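Local coordinates for N5-Carboxyaminoimidazole ribonucleotide synthetase (Staphylococcus aureus subsp. aureus, PDB 3ORQ), which catalyses the ATP-dependent joining of 5-aminoimidazole ribonucleotide and bicarbonate to give N5-carboxyaminoimidazole ribonucleotide, a step of purine biosynthesis, at residues Val39-Ser44 / Ala59-Glu64. Numbering follows the deposited sequence.
Sequences VVLDPS and AKYDDE
Tyr61 reaches back over Pro43 to the carboxylate of Asp42, and its hydroxyl gives a hydrogen bond to an oxygen that it meets from well above the carboxylate plane, 67° out of it. The bond is short, 2.7 Å from Tyr61 OH to Asp42 OD1, and the ring stands almost perpendicular to the carboxylate. With CG anti to its own carbonyl carbon (chi1 -54°), the tyrosine lays one ring face on the proline: Pro43 CD sits 3.8 Å from the centroid of the Tyr61 ring, displaced toward the hydroxyl end, in a CH-pi contact. The Leu41 side chain runs antiparallel alongside the tyrosine, its CD2 lying 4.0 Å from Tyr61 CD1 and 3.4 Å from Ala59 O.

The two backbones are tied less firmly. Ala59 N donates to Asp42 O over a long 3.3 Å, whereas Pro43 N lies close to Ala59 O but, as an imide nitrogen, cannot donate to it. The contact joins the C-terminal part of strand 37-42, in the parallel sheet of the Rossmann-like preATP-grasp domain, to the loop between edge strand 55-58 and helix 64-73, whose Ala66 and Leu67 also touch Leu41.

Asp42, whose side chain lies about 7 Å from the bound pyrophosphate, is the hub of the arrangement. Asp42 OD2 takes Ser44 N through the anti lone pair (2.8 Å), forming an Asx turn, while OD1 accepts from Gly20 N, in the glycine-rich turn after strand 14-18, as well as from Tyr61. The case illustrates how several donors can hold one buried carboxylate: three of them fix its rotation and probably share its negative charge.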
loop_
_atom_site.group_PDB
_atom_site.type_symbol
_atom_site.label_atom_id
_atom_site.label_comp_id
_atom_site.label_asym_id
_atom_site.label_seq_id
_atom_site.Cartn_x
_atom_site.Cartn_y
_atom_site.Cartn_z
ATOM N N VAL A 39 -5.658 15.931 5.214
ATOM C CA VAL A 39 -6.984 16.538 5.386
ATOM C C VAL A 39 -7.757 16.374 4.072
ATOM O O VAL A 39 -7.255 16.699 2.999
ATOM C CB VAL A 39 -6.869 18.042 5.736
ATOM C CG1 VAL A 39 -8.231 18.656 5.828
ATOM C CG2 VAL A 39 -6.185 18.195 7.087
ATOM N N VAL A 40 -8.972 15.863 4.134
ATOM C CA VAL A 40 -9.681 15.634 2.903
ATOM C C VAL A 40 -11.037 16.395 2.916
ATOM O O VAL A 40 -11.718 16.469 3.958
ATOM C CB VAL A 40 -9.887 14.099 2.619
ATOM C CG1 VAL A 40 -10.693 13.435 3.761
ATOM C CG2 VAL A 40 -10.647 13.899 1.299
ATOM N N LEU A 41 -11.395 16.956 1.756
ATOM C CA LEU A 41 -12.640 17.714 1.582
ATOM C C LEU A 41 -13.525 16.997 0.549
ATOM O O LEU A 41 -13.099 16.693 -0.577
ATOM C CB LEU A 41 -12.352 19.162 1.136
ATOM C CG LEU A 41 -13.545 20.130 1.093
ATOM C CD1 LEU A 41 -13.144 21.603 1.355
ATOM C CD2 LEU A 41 -14.324 19.998 -0.203
ATOM N N ASP A 42 -14.761 16.720 0.936
ATOM C CA ASP A 42 -15.709 16.051 0.060
ATOM C C ASP A 42 -17.102 16.377 0.620
ATOM O O ASP A 42 -17.273 16.425 1.847
ATOM C CB ASP A 42 -15.452 14.529 0.077
ATOM C CG ASP A 42 -16.174 13.786 -1.043
ATOM O OD1 ASP A 42 -15.533 13.438 -2.065
ATOM O OD2 ASP A 42 -17.397 13.580 -0.936
ATOM N N PRO A 43 -18.104 16.554 -0.257
ATOM C CA PRO A 43 -19.497 16.788 0.196
ATOM C C PRO A 43 -20.149 15.595 0.886
ATOM O O PRO A 43 -21.114 15.755 1.643
ATOM C CB PRO A 43 -20.248 17.113 -1.122
ATOM C CG PRO A 43 -19.371 16.479 -2.232
ATOM C CD PRO A 43 -17.961 16.673 -1.729
ATOM N N SER A 44 -19.623 14.393 0.646
ATOM C CA SER A 44 -20.292 13.200 1.135
ATOM C C SER A 44 -19.587 12.594 2.363
ATOM O O SER A 44 -18.362 12.306 2.341
ATOM C CB SER A 44 -20.430 12.173 0.015
ATOM O OG SER A 44 -20.832 10.942 0.563
ATOM N N ALA A 59 -17.926 19.467 2.805
ATOM C CA ALA A 59 -18.379 20.659 2.128
ATOM C C ALA A 59 -18.397 20.431 0.621
ATOM O O ALA A 59 -17.704 19.562 0.110
ATOM C CB ALA A 59 -17.476 21.833 2.486
ATOM N N LYS A 60 -19.189 21.214 -0.093
ATOM C CA LYS A 60 -19.207 21.152 -1.557
ATOM C C LYS A 60 -17.922 21.722 -2.145
ATOM O O LYS A 60 -17.212 22.511 -1.504
ATOM C CB LYS A 60 -20.424 21.899 -2.131
ATOM C CG LYS A 60 -21.762 21.372 -1.631
ATOM C CD LYS A 60 -22.917 22.036 -2.342
ATOM C CE LYS A 60 -24.190 21.348 -1.922
ATOM N NZ LYS A 60 -25.297 21.668 -2.864
ATOM N N TYR A 61 -17.634 21.331 -3.375
ATOM C CA TYR A 61 -16.407 21.772 -4.038
ATOM C C TYR A 61 -16.424 23.252 -4.464
ATOM O O TYR A 61 -15.382 23.827 -4.749
ATOM C CB TYR A 61 -16.102 20.869 -5.220
ATOM C CG TYR A 61 -16.028 19.387 -4.896
ATOM C CD1 TYR A 61 -15.069 18.880 -4.014
ATOM C CD2 TYR A 61 -16.919 18.486 -5.492
ATOM C CE1 TYR A 61 -14.988 17.494 -3.739
ATOM C CE2 TYR A 61 -16.842 17.103 -5.241
ATOM C CZ TYR A 61 -15.863 16.620 -4.362
ATOM O OH TYR A 61 -15.820 15.264 -4.091
ATOM N N ASP A 62 -17.599 23.864 -4.488
ATOM C CA ASP A 62 -17.722 25.304 -4.785
ATOM C C ASP A 62 -17.714 26.159 -3.503
ATOM O O ASP A 62 -17.744 27.379 -3.588
ATOM C CB ASP A 62 -19.017 25.589 -5.571
ATOM C CG ASP A 62 -20.276 25.092 -4.828
ATOM O OD1 ASP A 62 -20.238 23.944 -4.349
ATOM O OD2 ASP A 62 -21.306 25.813 -4.715
ATOM N N ASP A 63 -17.683 25.519 -2.329
ATOM C CA ASP A 63 -17.825 26.198 -1.037
ATOM C C ASP A 63 -16.498 26.874 -0.638
ATOM O O ASP A 63 -15.539 26.214 -0.196
ATOM C CB ASP A 63 -18.330 25.180 -0.012
ATOM C CG ASP A 63 -18.538 25.752 1.392
ATOM O OD1 ASP A 63 -18.015 26.825 1.717
ATOM O OD2 ASP A 63 -19.232 25.089 2.203
ATOM N N GLU A 64 -16.452 28.197 -0.812
ATOM C CA GLU A 64 -15.244 29.007 -0.635
ATOM C C GLU A 64 -14.717 29.054 0.805
ATOM O O GLU A 64 -13.500 29.049 1.013
ATOM C CB GLU A 64 -15.470 30.446 -1.186
ATOM C CG GLU A 64 -14.232 31.361 -1.138
ATOM C CD GLU A 64 -14.423 32.746 -1.825
ATOM O OE1 GLU A 64 -15.269 32.892 -2.762
ATOM O OE2 GLU A 64 -13.704 33.692 -1.418
#